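Local coordinates for protein (GYP1P) (PDB 1FKM), which stimulates GTP hydrolysis by the Ypt/Rab GTPases YPT1 and YPT7 as a GTPase-activating protein, supplying an arginine and a glutamine finger in trans, at residues Ile101-Tyr104 with Gln105-Ser108; Ile154-Val157 with Glu158-Pro162. All coordinates share one frame; numbering follows the deposited sequence.

Contact 1. Residues Ile101-Tyr104 with Gln105-Ser108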
loop_
_atom_site.group_PDB
_atom_site.type_symbol
_atom_site.label_atom_id
_atom_site.label_comp_id
_atom_site.label_asym_id
_atom_site.label_seq_id
_atom_site.Cartn_x
_atom_site.Cartn_y
_atom_site.Cartn_z
ATOM N N ILE A 101 3.526 -3.888 -15.336
ATOM C CA ILE A 101 2.388 -4.786 -15.121
ATOM C C ILE A 101 1.293 -4.492 -16.139
ATOM O O ILE A 101 0.739 -3.393 -16.166
ATOM C CB ILE A 101 1.808 -4.630 -13.689
ATOM C CG1 ILE A 101 2.908 -4.897 -12.655
ATOM C CG2 ILE A 101 0.655 -5.616 -13.479
ATOM C CD1 ILE A 101 2.496 -4.590 -11.224
ATOM N N PRO A 102 0.965 -5.479 -16.988
ATOM C CA PRO A 102 -0.058 -5.366 -18.036
ATOM C C PRO A 102 -1.398 -4.787 -17.592
ATOM O O PRO A 102 -1.993 -3.962 -18.291
ATOM C CB PRO A 102 -0.190 -6.800 -18.538
ATOM C CG PRO A 102 1.206 -7.320 -18.390
ATOM C CD PRO A 102 1.580 -6.818 -17.009
ATOM N N LEU A 103 -1.872 -5.234 -16.436
ATOM C CA LEU A 103 -3.147 -4.772 -15.903
ATOM C C LEU A 103 -3.318 -3.257 -15.998
ATOM O O LEU A 103 -4.387 -2.762 -16.357
ATOM C CB LEU A 103 -3.275 -5.193 -14.432
ATOM C CG LEU A 103 -4.529 -4.722 -13.689
ATOM C CD1 LEU A 103 -5.747 -5.447 -14.255
ATOM C CD2 LEU A 103 -4.389 -5.004 -12.192
ATOM N N TYR A 104 -2.253 -2.522 -15.698
ATOM C CA TYR A 104 -2.337 -1.075 -15.684
ATOM C C TYR A 104 -2.365 -0.346 -17.013
ATOM O O TYR A 104 -2.533 0.869 -17.044
ATOM C CB TYR A 104 -1.257 -0.521 -14.740
ATOM C CG TYR A 104 -1.455 -1.069 -13.336
ATOM C CD1 TYR A 104 -2.361 -0.470 -12.461
ATOM C CD2 TYR A 104 -0.853 -2.270 -12.937
ATOM C CE1 TYR A 104 -2.681 -1.058 -11.232
ATOM C CE2 TYR A 104 -1.161 -2.863 -11.709
ATOM C CZ TYR A 104 -2.083 -2.253 -10.865
ATOM O OH TYR A 104 -2.440 -2.860 -9.678
ATOM N N GLN A 105 -2.240 -1.075 -18.118
ATOM C CA GLN A 105 -2.313 -0.424 -19.415
ATOM C C GLN A 105 -3.714 -0.549 -19.999
ATOM O O GLN A 105 -4.036 0.106 -20.984
ATOM C CB GLN A 105 -1.282 -0.998 -20.391
ATOM C CG GLN A 105 0.143 -0.553 -20.103
ATOM C CD GLN A 105 0.834 -1.424 -19.077
ATOM O OE1 GLN A 105 1.111 -2.593 -19.336
ATOM N NE2 GLN A 105 1.119 -0.862 -17.905
ATOM N N PHE A 106 -4.550 -1.388 -19.393
ATOM C CA PHE A 106 -5.916 -1.545 -19.878
ATOM C C PHE A 106 -6.660 -0.239 -19.636
ATOM O O PHE A 106 -6.528 0.367 -18.573
ATOM C CB PHE A 106 -6.619 -2.690 -19.148
ATOM C CG PHE A 106 -6.105 -4.052 -19.522
ATOM C CD1 PHE A 106 -6.064 -4.451 -20.858
ATOM C CD2 PHE A 106 -5.666 -4.939 -18.544
ATOM C CE1 PHE A 106 -5.591 -5.718 -21.213
ATOM C CE2 PHE A 106 -5.192 -6.201 -18.884
ATOM C CZ PHE A 106 -5.153 -6.593 -20.224
ATOM N N LYS A 107 -7.435 0.199 -20.622
ATOM C CA LYS A 107 -8.179 1.449 -20.494
ATOM C C LYS A 107 -9.190 1.446 -19.359
ATOM O O LYS A 107 -9.419 2.478 -18.728
ATOM C CB LYS A 107 -8.889 1.790 -21.808
ATOM C CG LYS A 107 -7.986 2.460 -22.828
ATOM C CD LYS A 107 -7.427 3.773 -22.290
ATOM C CE LYS A 107 -6.475 4.422 -23.283
ATOM N NZ LYS A 107 -5.880 5.677 -22.742
ATOM N N SER A 108 -9.797 0.292 -19.100
ATOM C CA SER A 108 -10.777 0.189 -18.030
ATOM C C SER A 108 -10.101 0.474 -16.695
ATOM O O SER A 108 -10.672 1.139 -15.831
ATOM C CB SER A 108 -11.408 -1.208 -18.010
ATOM O OG SER A 108 -10.438 -2.200 -17.733
#

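Contact 2. Residues Ile154-Val157 with Glu158-Pro162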
loop_
_atom_site.group_PDB
_atom_site.type_symbol
_atom_site.label_atom_id
_atom_site.label_comp_id
_atom_site.label_asym_id
_atom_site.label_seq_id
_atom_site.Cartn_x
_atom_site.Cartn_y
_atom_site.Cartn_z
ATOM N N ILE A 154 -6.901 -16.354 -9.460
ATOM C CA ILE A 154 -6.366 -15.180 -8.777
ATOM C C ILE A 154 -4.941 -14.833 -9.200
ATOM O O ILE A 154 -4.580 -13.661 -9.273
ATOM C CB ILE A 154 -6.424 -15.374 -7.242
ATOM C CG1 ILE A 154 -7.885 -15.352 -6.789
ATOM C CG2 ILE A 154 -5.639 -14.280 -6.537
ATOM C CD1 ILE A 154 -8.085 -15.583 -5.302
ATOM N N ASP A 155 -4.137 -15.846 -9.497
ATOM C CA ASP A 155 -2.757 -15.613 -9.904
ATOM C C ASP A 155 -2.632 -14.896 -11.246
ATOM O O ASP A 155 -1.544 -14.456 -11.620
ATOM C CB ASP A 155 -1.992 -16.939 -9.962
ATOM C CG ASP A 155 -1.846 -17.587 -8.599
ATOM O OD1 ASP A 155 -2.305 -16.990 -7.601
ATOM O OD2 ASP A 155 -1.268 -18.693 -8.523
ATOM N N ASP A 156 -3.738 -14.762 -11.967
ATOM C CA ASP A 156 -3.693 -14.094 -13.264
ATOM C C ASP A 156 -4.367 -12.728 -13.264
ATOM O O ASP A 156 -4.722 -12.194 -14.320
ATOM C CB ASP A 156 -4.329 -14.990 -14.328
ATOM C CG ASP A 156 -3.604 -16.317 -14.476
ATOM O OD1 ASP A 156 -2.390 -16.302 -14.780
ATOM O OD2 ASP A 156 -4.246 -17.372 -14.287
ATOM N N VAL A 157 -4.531 -12.150 -12.081
ATOM C CA VAL A 157 -5.180 -10.853 -11.974
ATOM C C VAL A 157 -4.392 -9.738 -12.660
ATOM O O VAL A 157 -4.973 -8.749 -13.108
ATOM C CB VAL A 157 -5.419 -10.477 -10.489
ATOM C CG1 VAL A 157 -4.084 -10.221 -9.784
ATOM C CG2 VAL A 157 -6.329 -9.261 -10.399
ATOM N N GLU A 158 -3.077 -9.893 -12.764
ATOM C CA GLU A 158 -2.265 -8.850 -13.382
ATOM C C GLU A 158 -2.236 -8.850 -14.909
ATOM O O GLU A 158 -1.681 -7.934 -15.514
ATOM C CB GLU A 158 -0.828 -8.911 -12.854
ATOM C CG GLU A 158 -0.718 -8.829 -11.337
ATOM C CD GLU A 158 0.676 -8.433 -10.873
ATOM O OE1 GLU A 158 1.649 -8.747 -11.588
ATOM O OE2 GLU A 158 0.798 -7.817 -9.789
ATOM N N ILE A 159 -2.831 -9.858 -15.538
ATOM C CA ILE A 159 -2.817 -9.916 -16.997
ATOM C C ILE A 159 -4.191 -9.933 -17.663
ATOM O O ILE A 159 -4.288 -10.020 -18.888
ATOM C CB ILE A 159 -2.018 -11.144 -17.492
ATOM C CG1 ILE A 159 -2.638 -12.428 -16.944
ATOM C CG2 ILE A 159 -0.562 -11.031 -17.051
ATOM C CD1 ILE A 159 -1.997 -13.691 -17.474
ATOM N N LYS A 160 -5.253 -9.832 -16.871
ATOM C CA LYS A 160 -6.599 -9.852 -17.432
ATOM C C LYS A 160 -7.333 -8.517 -17.307
ATOM O O LYS A 160 -7.262 -7.856 -16.273
ATOM C CB LYS A 160 -7.422 -10.960 -16.768
ATOM C CG LYS A 160 -6.807 -12.339 -16.942
ATOM C CD LYS A 160 -7.636 -13.434 -16.296
ATOM C CE LYS A 160 -6.985 -14.793 -16.528
ATOM N NZ LYS A 160 -7.747 -15.916 -15.915
ATOM N N ASP A 161 -8.034 -8.134 -18.372
ATOM C CA ASP A 161 -8.800 -6.889 -18.394
ATOM C C ASP A 161 -10.076 -7.081 -17.577
ATOM O O ASP A 161 -10.910 -7.922 -17.918
ATOM C CB ASP A 161 -9.174 -6.528 -19.834
ATOM C CG ASP A 161 -9.821 -5.153 -19.951
ATOM O OD1 ASP A 161 -10.540 -4.725 -19.020
ATOM O OD2 ASP A 161 -9.623 -4.503 -21.000
ATOM N N PRO A 162 -10.250 -6.298 -16.492
ATOM C CA PRO A 162 -11.435 -6.395 -15.632
ATOM C C PRO A 162 -12.762 -6.281 -16.379
ATOM O O PRO A 162 -13.772 -6.842 -15.953
ATOM C CB PRO A 162 -11.239 -5.245 -14.641
ATOM C CG PRO A 162 -9.753 -5.169 -14.517
ATOM C CD PRO A 162 -9.304 -5.299 -15.963
HETATM O O HOH W 1 -1.254 -11.919 -11.834
HETATM O O HOH W 2 -7.559 -8.614 -13.765
#

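Contact 1. Residues Ile101-Tyr104 with Gln105-Ser108
A short 3-10 turn, P102 to Q105, leads into helix 107-123 of the TBC domain, and Q105 and F106, at the far end of the turn, fold back on I101 to L103. The turn is closed by Q105 N, which donates to P102 O over 2.9 Å; the N-H points almost straight at the oxygen (168°) but approaches from above the carbonyl plane, 47° out of it. One residue on, F106 N reaches L103 O in a longer, weak bond of 3.3 Å. The Q105 side chain folds back over the turn. Its chain bends at chi2 (86°), which carries the amide to the I101 carbonyl, where Q105 NE2 makes a weak, strongly bent bond to I101 O at 3.1 Å. The same NE2 has a second weak partner in N98 O, and Q105 OE1 packs 3.3 Å from P102 CA. F106 occupies the N-cap position of helix 107-123, and its ring turns back over the 3-10 turn. P102 O lies over one face of that ring, while L103 O approaches obliquely, 3.3 Å from F106 CD2. F106 CD2 also packs against L103 CD1 at 4.3 Å, and D161, in the loop after helix 133-145, touches the same phenylalanine side chain. Cut back to an alanine, F106 would probably leave P102 O and L103 CD1 without the ring they pack on and open a gap between the 3-10 turn and the loop at D161. On the inner side of the turn, I101 CB meets the Y104 ring at its edge, in the ring plane, and the Y104 hydroxyl bonds to E142 OE1 on helix 133-145.

Contact 2. Residues Ile154-Val157 with Glu158-Pro162
K160 lays its aliphatic chain across D156, four residues earlier, in the loop between helices 133-145 and 168-186. From K160 CB, 3.8 Å from D156 O, the chain runs on to CG, which comes within 3.4 Å of the same carbonyl oxygen. CD runs alongside both D156 O and D156 CB, and K160 CE then settles on D156 CB at 3.5 Å. Beyond CG every torsion is near 180°, and this straight run carries K160 NZ past the base of the aspartate to 4.1 Å from D156 OD2. The opposite charges are near but too far apart for a salt bridge, so any attraction is probably modest. I159 takes another side of the same residue: its side chain lies next to that of D156 and points the same way, with I159 CD1 3.8 Å from D156 OD1. CG1, placed between the backbone N and the carbonyl carbon (chi1 59°), thereby rests on D156 O. That D156 oxygen also accepts I159 N at 3.2 Å in a nearly straight bond (164°), the donor standing well above the carbonyl plane. Two waters bridge the backbone. One donates to D155 O and accepts from E158 N, while the other donates to both V157 O and K160 O. V157 faces helix 133-145, packing on E142 and L145. The i to i+3 bond from I159 N to D156 O, with V157 and E158 in the middle positions, is the mark of a type I beta turn, here set in the surface loop that joins helices 133-145 and 168-186 of the TBC domain.

In the fold
Contacts 1 and 2 are neighbours in space, their centres 10 Å apart, although the rest of helix 107-123 and helix 133-145 separate them in sequence. Backbone and side chain both join them: L103 N lies 2.9 Å from E158 O, and S108 OG, in the first turn of helix 107-123, lies 2.8 Å from D161 OD1, both probable hydrogen bonds. Between these two, L103 CD1 packs on K160 O at 3.5 Å. Residues 154-162 thus border the start of helix 107-123. Contact 1 lies near the arginine finger, the side chain of Q105 being about 8 Å from that of R96, whereas contact 2 lies away from both catalytic fingers.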